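Local structure of carbonic anhydrase (Coccomyxa sp. PA, 3UCJ) at residues Ala108-Leu113 / Asp148-Met153; Gly102-Gly107 / Gly185-Pro190; Arg69-Leu74 / Leu125-Val130; Asn157-Val162 / Leu211-Leu216. The protein is a zinc-dependent beta-class carbonic anhydrase that probably catalyses the reversible hydration of carbon dioxide to hydrogencarbonate and a proton. All coordinates share one frame; numbering follows the deposited sequence.

Contact 1: Ala108-Leu113 / Asp148-Met153; sequences ACKAGL and DAWDKM. With AZM (5-acetamido-1,3,4-thiadiazole-2-sulfonamide), chain D.
Residues 108-113 and 148-153 are turns of two helices that cross steeply, their short axes 9.1 Å apart at closest and their N-to-C directions 112° from each other. The nearest backbones are those of Lys110 and Trp150, and their side chains form the most distinctive part of the interface. Lys110 has CG anti to its backbone N and runs extended obliquely across one face of the indole. Its CB sits over the rim of the ring system, 3.6 Å from Trp150 NE1, and its CD lies almost centrally above the six-membered ring, 3.7 Å from the centroid and 8° off the normal, a textbook CH-pi contact. The indole N-H is used elsewhere: Trp150 NE1 donates to the carbonyl O of Cys106, which helps to fix the rotation of the ring. One turn along the helix from Trp150, Met153 places CG between Cys109 CB, at 4.0 Å, and Leu113 CG, at 4.1 Å, then bends away toward helix 128-135. Leu113 slides past it in the opposite direction and brings CD1 to 4.1 Å from Ala149 CB. The inhibitor meets helix 107-114 through other residues, with Ala111 CB 3.8 Å from C4 of acetazolamide. Such a helix, starting directly after the His-X-X-Cys zinc motif and lining the pocket, belongs to the beta-class carbonic anhydrase active site.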
# COMPACT_ATOMS: atom_id res chain seq x y z
N ALA A 108 -14.84 -2.47 -13.76
CA ALA A 108 -14.12 -3.03 -12.62
C ALA A 108 -15.04 -3.97 -11.89
O ALA A 108 -14.59 -5.00 -11.38
CB ALA A 108 -13.64 -1.84 -11.61
N CYS A 109 -16.33 -3.61 -11.78
CA CYS A 109 -17.27 -4.48 -11.13
C CYS A 109 -17.50 -5.76 -11.93
O CYS A 109 -17.70 -6.82 -11.33
CB CYS A 109 -18.64 -3.82 -10.92
SG CYS A 109 -18.47 -2.57 -9.54
N LYS A 110 -17.48 -5.66 -13.24
CA LYS A 110 -17.67 -6.84 -14.07
C LYS A 110 -16.48 -7.75 -13.92
O LYS A 110 -16.67 -8.94 -13.73
CB LYS A 110 -17.87 -6.45 -15.55
CG LYS A 110 -17.94 -7.71 -16.48
CD LYS A 110 -18.56 -7.32 -17.83
CE LYS A 110 -18.17 -8.30 -18.98
NZ LYS A 110 -18.96 -7.99 -20.21
N ALA A 111 -15.25 -7.21 -14.00
CA ALA A 111 -14.03 -8.01 -13.80
C ALA A 111 -14.06 -8.67 -12.40
O ALA A 111 -13.70 -9.83 -12.27
CB ALA A 111 -12.78 -7.14 -14.01
N GLY A 112 -14.56 -7.95 -11.38
CA GLY A 112 -14.66 -8.53 -10.04
C GLY A 112 -15.59 -9.73 -10.07
O GLY A 112 -15.35 -10.71 -9.35
N LEU A 113 -16.63 -9.73 -10.93
CA LEU A 113 -17.54 -10.89 -10.99
C LEU A 113 -16.89 -12.00 -11.69
O LEU A 113 -16.95 -13.16 -11.25
CB LEU A 113 -18.78 -10.59 -11.83
CG LEU A 113 -19.92 -9.94 -11.07
CD1 LEU A 113 -21.06 -9.66 -12.02
CD2 LEU A 113 -20.38 -10.95 -10.04
N ASP A 148 -27.87 -8.41 -15.32
CA ASP A 148 -28.45 -8.05 -14.05
C ASP A 148 -27.49 -8.26 -12.89
O ASP A 148 -27.53 -7.55 -11.92
CB ASP A 148 -29.70 -8.86 -13.81
CG ASP A 148 -30.80 -8.52 -14.77
OD1 ASP A 148 -30.74 -7.47 -15.39
OD2 ASP A 148 -31.71 -9.34 -14.90
N ALA A 149 -26.65 -9.26 -13.01
CA ALA A 149 -25.63 -9.52 -12.03
C ALA A 149 -24.63 -8.38 -11.99
O ALA A 149 -24.17 -8.01 -10.95
CB ALA A 149 -24.94 -10.80 -12.37
N TRP A 150 -24.32 -7.84 -13.14
CA TRP A 150 -23.45 -6.71 -13.27
C TRP A 150 -24.01 -5.51 -12.55
O TRP A 150 -23.36 -4.90 -11.77
CB TRP A 150 -23.23 -6.39 -14.74
CG TRP A 150 -22.11 -5.47 -15.05
CD1 TRP A 150 -21.34 -4.78 -14.18
CD2 TRP A 150 -21.66 -5.09 -16.34
NE1 TRP A 150 -20.43 -4.04 -14.84
CE2 TRP A 150 -20.60 -4.21 -16.18
CE3 TRP A 150 -22.05 -5.44 -17.63
CZ2 TRP A 150 -19.93 -3.68 -17.23
CZ3 TRP A 150 -21.38 -4.91 -18.67
CH2 TRP A 150 -20.33 -4.04 -18.48
N ASP A 151 -25.26 -5.20 -12.81
CA ASP A 151 -25.89 -4.08 -12.19
C ASP A 151 -25.94 -4.23 -10.69
O ASP A 151 -25.70 -3.32 -9.95
CB ASP A 151 -27.30 -3.90 -12.74
CG ASP A 151 -27.32 -3.49 -14.17
OD1 ASP A 151 -28.37 -3.58 -14.78
OD2 ASP A 151 -26.31 -3.07 -14.72
N LYS A 152 -26.27 -5.42 -10.25
CA LYS A 152 -26.34 -5.69 -8.86
C LYS A 152 -24.97 -5.57 -8.20
O LYS A 152 -24.85 -5.06 -7.13
CB LYS A 152 -26.90 -7.08 -8.66
CG LYS A 152 -27.28 -7.43 -7.29
CD LYS A 152 -28.19 -6.44 -6.73
CE LYS A 152 -29.12 -7.08 -5.79
NZ LYS A 152 -29.66 -6.18 -4.80
N MET A 153 -23.94 -6.04 -8.86
CA MET A 153 -22.60 -5.92 -8.33
C MET A 153 -22.23 -4.45 -8.11
O MET A 153 -21.70 -4.10 -7.10
CB MET A 153 -21.61 -6.61 -9.23
CG MET A 153 -20.21 -6.67 -8.68
SD MET A 153 -20.02 -7.83 -7.36
CE MET A 153 -19.92 -6.81 -5.92
C1 AZM D . -13.07 -0.39 -15.80
C2 AZM D . -12.05 -2.56 -16.09
C3 AZM D . -10.63 -4.22 -15.12
C4 AZM D . -9.72 -5.41 -15.38
N1 AZM D . -15.06 1.31 -14.89
N2 AZM D . -13.00 -2.27 -17.03
N3 AZM D . -13.63 -0.93 -16.88
N4 AZM D . -11.50 -3.88 -16.07
O1 AZM D . -13.06 2.20 -16.10
O2 AZM D . -12.92 1.18 -13.92
O3 AZM D . -10.58 -3.54 -14.06
S1 AZM D . -13.54 1.21 -15.29
S2 AZM D . -11.78 -1.30 -14.98

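Contact 2: Gly102-Gly107 / Gly185-Pro190; sequences GHYNCG and GIVYTP. With ZN (zinc ion), chain C; AZM (5-acetamido-1,3,4-thiadiazole-2-sulfonamide), chain D.
Parallel pairing joins Gly102 and His103 to Val187 and Tyr188: Gly102 donates to Ile186 O and accepts from Tyr188 N, and the pairing is carried one residue further by Tyr104 N, 2.9 Å from Tyr188 O and nearly along its C=O axis. From that fixed backbone the side chain of Tyr104 can be followed outward. Its CB passes at the limit of contact from Tyr188 O. CD1 comes next, with Thr189 OG1 3.2 Å away at the ring edge and in its plane. At CE1 the neighbour is Val187 CG2, 3.7 Å off and lying over one face, a CH-pi contact in which the two side chains cross at about a right angle. The tip, OH, brushes Val187 CG1 and is hydrogen-bonded to Glu155 and Lys196. A leucine in place of Tyr104 would lack the hydroxyl bound by Glu155 and Lys196 and the flat face that Val187 meets, and would probably loosen the packing of this loop against strand 182-189. The carbonyl of Tyr104 serves the metal site: His103 ND1 donates to Tyr104 O at 2.9 Å, 47° above the carbonyl plane, and so helps to orient the imidazole whose NE2 binds zinc at 2.1 Å. Cys106 SG, 2.4 Å from the metal, Cys47 and the sulfonamide N1 of acetazolamide complete the coordination. Strands 97-103 and 182-189 thus lie side by side within the mixed sheet, strand 194-202 flanks the second of them, helix 146-167 packs against Tyr104 and Val187, and helix 107-114 begins just past Cys106.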
# COMPACT_ATOMS: atom_id res chain seq x y z
N GLY A 102 -20.91 4.92 -7.32
CA GLY A 102 -20.53 3.91 -8.33
C GLY A 102 -21.19 4.25 -9.67
O GLY A 102 -21.91 5.26 -9.78
N HIS A 103 -21.01 3.40 -10.67
CA HIS A 103 -21.70 3.66 -11.95
C HIS A 103 -22.05 2.33 -12.68
O HIS A 103 -21.28 1.35 -12.66
CB HIS A 103 -20.86 4.54 -12.88
CG HIS A 103 -19.64 3.87 -13.40
ND1 HIS A 103 -19.54 3.31 -14.66
CD2 HIS A 103 -18.43 3.66 -12.80
CE1 HIS A 103 -18.31 2.82 -14.83
NE2 HIS A 103 -17.62 3.03 -13.72
N TYR A 104 -23.21 2.30 -13.39
CA TYR A 104 -23.53 1.10 -14.20
C TYR A 104 -22.56 0.98 -15.33
O TYR A 104 -21.92 1.96 -15.72
CB TYR A 104 -25.00 1.22 -14.72
CG TYR A 104 -25.95 1.16 -13.54
CD1 TYR A 104 -26.72 2.26 -13.18
CD2 TYR A 104 -26.01 0.01 -12.72
CE1 TYR A 104 -27.60 2.20 -12.14
CE2 TYR A 104 -26.88 -0.06 -11.65
CZ TYR A 104 -27.66 1.07 -11.35
OH TYR A 104 -28.49 1.03 -10.32
N ASN A 105 -22.38 -0.24 -15.84
CA ASN A 105 -21.43 -0.49 -16.91
C ASN A 105 -19.94 -0.32 -16.43
O ASN A 105 -19.04 -0.02 -17.22
CB ASN A 105 -21.72 0.32 -18.23
CG ASN A 105 -21.10 -0.33 -19.45
OD1 ASN A 105 -20.19 0.21 -20.10
ND2 ASN A 105 -21.67 -1.51 -19.86
N CYS A 106 -19.72 -0.56 -15.14
CA CYS A 106 -18.38 -0.40 -14.52
C CYS A 106 -17.65 -1.69 -14.76
O CYS A 106 -17.99 -2.70 -14.15
CB CYS A 106 -18.57 -0.16 -13.01
SG CYS A 106 -16.86 -0.04 -12.21
N GLY A 107 -16.71 -1.64 -15.66
CA GLY A 107 -15.87 -2.74 -15.96
C GLY A 107 -15.09 -3.28 -14.79
O GLY A 107 -14.74 -4.48 -14.80
N GLY A 185 -24.70 7.18 -0.63
CA GLY A 185 -24.50 6.20 -1.65
C GLY A 185 -25.24 6.54 -2.91
O GLY A 185 -26.48 6.58 -2.89
N ILE A 186 -24.55 6.82 -4.01
CA ILE A 186 -25.21 7.15 -5.26
C ILE A 186 -24.63 6.35 -6.41
O ILE A 186 -23.53 5.70 -6.29
CB ILE A 186 -25.10 8.66 -5.57
CG1 ILE A 186 -23.60 9.12 -5.56
CG2 ILE A 186 -25.82 9.46 -4.56
CD1 ILE A 186 -23.39 10.55 -6.21
N VAL A 187 -25.34 6.34 -7.54
CA VAL A 187 -24.89 5.57 -8.69
C VAL A 187 -25.20 6.37 -9.99
O VAL A 187 -26.22 7.09 -10.04
CB VAL A 187 -25.55 4.15 -8.70
CG1 VAL A 187 -27.10 4.27 -8.86
CG2 VAL A 187 -24.93 3.34 -9.78
N TYR A 188 -24.31 6.35 -10.96
CA TYR A 188 -24.48 7.07 -12.19
C TYR A 188 -24.66 6.13 -13.39
O TYR A 188 -24.01 5.09 -13.46
CB TYR A 188 -23.23 7.90 -12.39
CG TYR A 188 -23.10 8.67 -13.64
CD1 TYR A 188 -23.78 9.89 -13.81
CD2 TYR A 188 -22.28 8.23 -14.67
CE1 TYR A 188 -23.63 10.64 -14.91
CE2 TYR A 188 -22.13 8.99 -15.81
CZ TYR A 188 -22.84 10.21 -15.91
OH TYR A 188 -22.70 10.97 -17.00
N THR A 189 -25.46 6.55 -14.37
CA THR A 189 -25.64 5.76 -15.62
C THR A 189 -24.95 6.43 -16.79
O THR A 189 -25.37 7.51 -17.21
CB THR A 189 -27.14 5.53 -15.92
OG1 THR A 189 -27.71 4.90 -14.77
CG2 THR A 189 -27.29 4.62 -17.15
N PRO A 190 -23.81 5.88 -17.28
CA PRO A 190 -23.08 6.61 -18.28
C PRO A 190 -23.99 6.90 -19.48
O PRO A 190 -23.83 7.96 -20.11
CB PRO A 190 -21.96 5.62 -18.69
CG PRO A 190 -21.70 4.87 -17.43
CD PRO A 190 -23.03 4.73 -16.75
ZN ZN C . -15.92 1.91 -13.26
C1 AZM D . -13.07 -0.39 -15.80
C2 AZM D . -12.05 -2.56 -16.09
C3 AZM D . -10.63 -4.22 -15.12
C4 AZM D . -9.72 -5.41 -15.38
N1 AZM D . -15.06 1.31 -14.89
N2 AZM D . -13.00 -2.27 -17.03
N3 AZM D . -13.63 -0.93 -16.88
N4 AZM D . -11.50 -3.88 -16.07
O1 AZM D . -13.06 2.20 -16.10
O2 AZM D . -12.92 1.18 -13.92
O3 AZM D . -10.58 -3.54 -14.06
S1 AZM D . -13.54 1.21 -15.29
S2 AZM D . -11.78 -1.30 -14.98

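Contact 3: Arg69-Leu74 / Leu125-Val130; sequences RNVGNL and LWISDV. With AZM (5-acetamido-1,3,4-thiadiazole-2-sulfonamide), chain D.
Strand 65-70 runs out into a type II beta turn from Asn70 to Asn73, while across from it the chain breaks helical geometry at Ile127, between helices 122-126 and 128-135; the closest backbones are those of Leu74 and Asp129, with their CA atoms 7.3 Å apart. Asn70 clamps the turn with both ends of its amide: OD1 accepts from Leu74 N at 2.9 Å, on a lone pair and nearly straight at 171°, and ND2 returns a bond to Leu74 O. Held this way, the amide stands 74° from the indole of Trp126 and presents CG to the ring edge, 3.6 Å from CZ2. The same indole grips the turn directly, since Trp126 NE1 donates to a lone pair of Val71 O at 2.7 Å, almost in the ring plane. Leu74 meets Trp126 tip to tip, its CD1 over one face of the ring and 3.6 Å from NE1, while its CD2 branch reaches Val130 CG2 at 3.8 Å. Val71 looks two ways: CB lies against Trp126 CD1, and CG1 touches S2 of acetazolamide at 3.8 Å. Lys78 of the second subunit forms a salt bridge with Asp129 and a cation-pi pair with Trp126. Strand 65-70, an outer strand of the chain's sheet, thus ends near helix 146-167, on which Leu74 packs, and helix 107-114, whose Ala108 and Ala111 meet Val71 and Ile127.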
# COMPACT_ATOMS: atom_id res chain seq x y z
N ARG A 69 -10.62 9.50 -7.43
CA ARG A 69 -11.23 8.61 -8.42
C ARG A 69 -10.22 7.49 -8.63
O ARG A 69 -9.04 7.74 -8.76
CB ARG A 69 -11.43 9.35 -9.77
CG ARG A 69 -12.76 10.19 -9.71
CD ARG A 69 -12.82 11.00 -11.01
NE ARG A 69 -13.05 10.16 -12.22
CZ ARG A 69 -13.28 10.65 -13.42
NH1 ARG A 69 -13.30 11.98 -13.66
NH2 ARG A 69 -13.43 9.82 -14.41
N ASN A 70 -10.72 6.26 -8.50
CA ASN A 70 -9.83 5.08 -8.70
C ASN A 70 -10.65 4.00 -9.40
O ASN A 70 -11.88 4.13 -9.55
CB ASN A 70 -9.28 4.60 -7.31
CG ASN A 70 -10.40 4.08 -6.38
OD1 ASN A 70 -11.14 3.13 -6.68
ND2 ASN A 70 -10.48 4.67 -5.19
N VAL A 71 -9.98 2.94 -9.84
CA VAL A 71 -10.74 1.86 -10.52
C VAL A 71 -11.71 1.14 -9.62
O VAL A 71 -11.35 0.48 -8.60
CB VAL A 71 -9.67 0.84 -11.17
CG1 VAL A 71 -10.40 -0.51 -11.51
CG2 VAL A 71 -8.89 1.51 -12.31
N GLY A 72 -13.01 1.24 -9.94
CA GLY A 72 -14.01 0.67 -9.06
C GLY A 72 -14.47 1.48 -7.85
O GLY A 72 -15.22 0.96 -7.08
N ASN A 73 -14.01 2.74 -7.63
CA ASN A 73 -14.52 3.52 -6.55
C ASN A 73 -14.45 2.83 -5.20
O ASN A 73 -15.38 2.78 -4.42
CB ASN A 73 -15.92 4.17 -6.86
CG ASN A 73 -17.03 3.19 -7.24
OD1 ASN A 73 -17.32 2.98 -8.44
ND2 ASN A 73 -17.72 2.67 -6.25
N LEU A 74 -13.26 2.32 -4.91
CA LEU A 74 -13.08 1.50 -3.75
C LEU A 74 -12.49 2.35 -2.59
O LEU A 74 -11.69 3.22 -2.83
CB LEU A 74 -12.00 0.47 -4.07
CG LEU A 74 -12.44 -0.50 -5.22
CD1 LEU A 74 -11.36 -1.55 -5.24
CD2 LEU A 74 -13.73 -1.28 -4.88
N LEU A 125 -5.03 -7.39 -8.66
CA LEU A 125 -4.78 -7.23 -7.17
C LEU A 125 -5.75 -6.17 -6.65
O LEU A 125 -6.45 -6.38 -5.66
CB LEU A 125 -3.35 -6.76 -6.85
CG LEU A 125 -2.18 -7.65 -7.41
CD1 LEU A 125 -0.78 -7.08 -7.02
CD2 LEU A 125 -2.41 -9.04 -6.85
N TRP A 126 -5.78 -5.05 -7.36
CA TRP A 126 -6.65 -3.92 -6.93
C TRP A 126 -8.08 -4.26 -6.69
O TRP A 126 -8.72 -3.79 -5.73
CB TRP A 126 -6.44 -2.72 -7.92
CG TRP A 126 -7.26 -1.52 -7.55
CD1 TRP A 126 -8.43 -1.12 -8.13
CD2 TRP A 126 -7.04 -0.64 -6.40
NE1 TRP A 126 -8.91 -0.02 -7.46
CE2 TRP A 126 -8.10 0.29 -6.39
CE3 TRP A 126 -6.04 -0.54 -5.39
CZ2 TRP A 126 -8.23 1.33 -5.42
CZ3 TRP A 126 -6.20 0.49 -4.36
CH2 TRP A 126 -7.30 1.41 -4.43
N ILE A 127 -8.71 -4.99 -7.64
CA ILE A 127 -10.09 -5.27 -7.48
C ILE A 127 -10.40 -6.43 -6.56
O ILE A 127 -11.57 -6.84 -6.46
CB ILE A 127 -10.76 -5.53 -8.96
CG1 ILE A 127 -10.14 -6.83 -9.51
CG2 ILE A 127 -10.52 -4.26 -9.81
CD1 ILE A 127 -10.94 -7.28 -10.86
N SER A 128 -9.44 -6.88 -5.74
CA SER A 128 -9.73 -7.89 -4.75
C SER A 128 -10.89 -7.44 -3.86
O SER A 128 -11.72 -8.25 -3.44
CB SER A 128 -8.48 -8.25 -3.84
OG SER A 128 -7.39 -8.70 -4.66
N ASP A 129 -11.02 -6.11 -3.62
CA ASP A 129 -12.09 -5.70 -2.73
C ASP A 129 -13.44 -6.07 -3.35
O ASP A 129 -14.42 -6.32 -2.57
CB ASP A 129 -12.15 -4.12 -2.53
CG ASP A 129 -10.82 -3.51 -1.99
OD1 ASP A 129 -10.85 -2.34 -1.52
OD2 ASP A 129 -9.72 -4.04 -2.20
N VAL A 130 -13.53 -5.86 -4.65
CA VAL A 130 -14.82 -6.19 -5.35
C VAL A 130 -15.13 -7.72 -5.13
O VAL A 130 -16.27 -8.07 -4.77
CB VAL A 130 -14.76 -5.86 -6.80
CG1 VAL A 130 -16.19 -6.20 -7.42
CG2 VAL A 130 -14.48 -4.33 -6.99
C1 AZM D . -13.07 -0.39 -15.80
C2 AZM D . -12.05 -2.56 -16.09
C3 AZM D . -10.63 -4.22 -15.12
C4 AZM D . -9.72 -5.41 -15.38
N1 AZM D . -15.06 1.31 -14.89
N2 AZM D . -13.00 -2.27 -17.03
N3 AZM D . -13.63 -0.93 -16.88
N4 AZM D . -11.50 -3.88 -16.07
O1 AZM D . -13.06 2.20 -16.10
O2 AZM D . -12.92 1.18 -13.92
O3 AZM D . -10.58 -3.54 -14.06
S1 AZM D . -13.54 1.21 -15.29
S2 AZM D . -11.78 -1.30 -14.98

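Contact 4: Asn157-Val162 / Leu211-Leu216; sequences NVEAQV and LLRADL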
# COMPACT_ATOMS: atom_id res chain seq x y z
N ASN A 157 -21.52 -2.94 -4.46
CA ASN A 157 -20.21 -2.32 -4.26
C ASN A 157 -20.41 -0.91 -3.66
O ASN A 157 -19.77 -0.53 -2.63
CB ASN A 157 -19.43 -2.28 -5.55
CG ASN A 157 -17.97 -1.78 -5.31
OD1 ASN A 157 -17.28 -2.28 -4.40
ND2 ASN A 157 -17.58 -0.76 -6.04
N VAL A 158 -21.32 -0.12 -4.25
CA VAL A 158 -21.65 1.18 -3.60
C VAL A 158 -21.97 1.00 -2.11
O VAL A 158 -21.43 1.73 -1.22
CB VAL A 158 -22.82 1.94 -4.33
CG1 VAL A 158 -23.19 3.24 -3.53
CG2 VAL A 158 -22.38 2.30 -5.75
N GLU A 159 -22.91 0.09 -1.78
CA GLU A 159 -23.25 -0.07 -0.39
C GLU A 159 -22.06 -0.40 0.47
O GLU A 159 -21.95 0.08 1.61
CB GLU A 159 -24.38 -1.13 -0.16
CG GLU A 159 -24.71 -1.10 1.37
CD GLU A 159 -25.96 -1.86 1.83
OE1 GLU A 159 -26.65 -2.47 0.96
OE2 GLU A 159 -26.18 -1.87 3.08
N ALA A 160 -21.18 -1.31 0.00
CA ALA A 160 -20.06 -1.70 0.82
C ALA A 160 -19.11 -0.50 0.99
O ALA A 160 -18.52 -0.36 2.06
CB ALA A 160 -19.28 -2.82 0.08
N GLN A 161 -18.96 0.32 -0.06
CA GLN A 161 -17.97 1.41 0.01
C GLN A 161 -18.56 2.51 0.89
O GLN A 161 -17.82 3.16 1.65
CB GLN A 161 -17.51 1.94 -1.37
CG GLN A 161 -16.91 0.82 -2.27
CD GLN A 161 -15.89 -0.12 -1.55
OE1 GLN A 161 -15.07 0.35 -0.72
NE2 GLN A 161 -15.96 -1.49 -1.86
N VAL A 162 -19.87 2.64 0.90
CA VAL A 162 -20.49 3.56 1.90
C VAL A 162 -20.22 3.11 3.28
O VAL A 162 -19.84 3.94 4.18
CB VAL A 162 -22.03 3.75 1.65
CG1 VAL A 162 -22.71 4.39 2.89
CG2 VAL A 162 -22.20 4.56 0.41
N LEU A 211 -30.04 2.51 7.83
CA LEU A 211 -29.93 2.47 6.38
C LEU A 211 -28.93 1.48 5.79
O LEU A 211 -29.02 1.20 4.58
CB LEU A 211 -29.64 3.85 5.77
CG LEU A 211 -30.63 4.98 6.12
CD1 LEU A 211 -30.06 6.28 5.56
CD2 LEU A 211 -32.00 4.66 5.54
N LEU A 212 -27.99 1.00 6.58
CA LEU A 212 -27.00 -0.00 6.09
C LEU A 212 -27.38 -1.43 6.48
O LEU A 212 -27.74 -1.68 7.61
CB LEU A 212 -25.57 0.35 6.62
CG LEU A 212 -25.00 1.70 6.15
CD1 LEU A 212 -23.64 1.93 6.82
CD2 LEU A 212 -24.91 1.65 4.59
N ARG A 213 -27.27 -2.37 5.55
CA ARG A 213 -27.54 -3.79 5.81
C ARG A 213 -26.57 -4.32 6.85
O ARG A 213 -26.97 -4.87 7.87
CB ARG A 213 -27.30 -4.60 4.53
CG ARG A 213 -28.49 -4.80 3.56
CD ARG A 213 -28.38 -6.21 2.86
NE ARG A 213 -28.36 -7.33 3.85
CZ ARG A 213 -29.13 -8.44 3.80
NH1 ARG A 213 -29.98 -8.63 2.80
NH2 ARG A 213 -29.05 -9.37 4.75
N ALA A 214 -25.26 -4.16 6.58
CA ALA A 214 -24.25 -4.53 7.56
C ALA A 214 -24.35 -3.68 8.84
O ALA A 214 -24.77 -2.53 8.79
CB ALA A 214 -22.84 -4.41 6.94
N ASP A 215 -23.97 -4.25 9.97
CA ASP A 215 -24.14 -3.66 11.29
C ASP A 215 -22.92 -2.82 11.71
O ASP A 215 -21.92 -3.36 12.26
CB ASP A 215 -24.41 -4.80 12.30
CG ASP A 215 -24.81 -4.31 13.72
OD1 ASP A 215 -25.28 -5.23 14.49
OD2 ASP A 215 -24.61 -3.14 14.14
N LEU A 216 -23.02 -1.53 11.46
CA LEU A 216 -21.92 -0.61 11.80
C LEU A 216 -21.69 -0.54 13.29
O LEU A 216 -20.55 -0.44 13.77
CB LEU A 216 -22.13 0.79 11.19
CG LEU A 216 -21.01 1.85 11.29
CD1 LEU A 216 -19.62 1.28 10.71
CD2 LEU A 216 -21.39 3.18 10.63
O HOH W 1 -23.65 -2.35 4.39
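Polar bonding centres on one carboxylate oxygen. Glu159 stretches out from helix 146-167 with CG anti to its backbone N (chi1 -175°) and the rest of the chain extended, so that OE2 reaches the backbone of the loop. Arg213 N donates to Glu159 OE2 at 2.7 Å, an almost straight bond of 165° that meets the oxygen nearly along its C-O axis. A water adds a second bond, donating to Glu159 OE2 at 2.9 Å and accepting from Ala214 N at 3.3 Å, so that one carboxylate oxygen holds two successive amides, one directly and one through the water. An alanine in place of Glu159 would remove this acceptor and would probably loosen the loop around Arg213 and Ala214. The loop is a short connection between two helices: Leu212 is the first residue to leave helix 205-211, and Asp215 is the N-cap of helix 216-220, its OD2 accepting from Gln218 N.

Charge plays a looser part. The guanidinium of Arg213 bends away from the carboxylate, leaving Arg213 NE 5.9 Å from Glu159 OE1, so the charged atoms do not touch.

Packing makes up the rest. Arg213 CB lies 3.3 Å from Glu159 OE2, a van der Waals contact beside the hydrogen-bonded amide. Apolar contact is supplied one helical turn on from Glu159, where Val162 CG1 touches Leu212 CD2 at 3.9 Å as the two side chains cross obliquely; both also pack on Ile202 of strand 194-202.

Contacts 1, 2 and 3 cluster around the inhibitor, their centres 11 to 13 Å apart, whereas contact 4 lies about 16 or 17 Å from each of them and away from the zinc and inhibitor sites. Along the chain, contact 3 opens first; contact 1 is nested within the loop closed by contact 2, and contact 3 crosses both. Contacts 2 and 3 reach the same mixed sheet, through strands 97-103 and 182-189 in one case and strand 65-70 in the other. Helix 146-167 supplies a segment to contacts 1 and 4 and so connects the zinc pocket, assembled from parts distant in sequence, with the loop at 211-216.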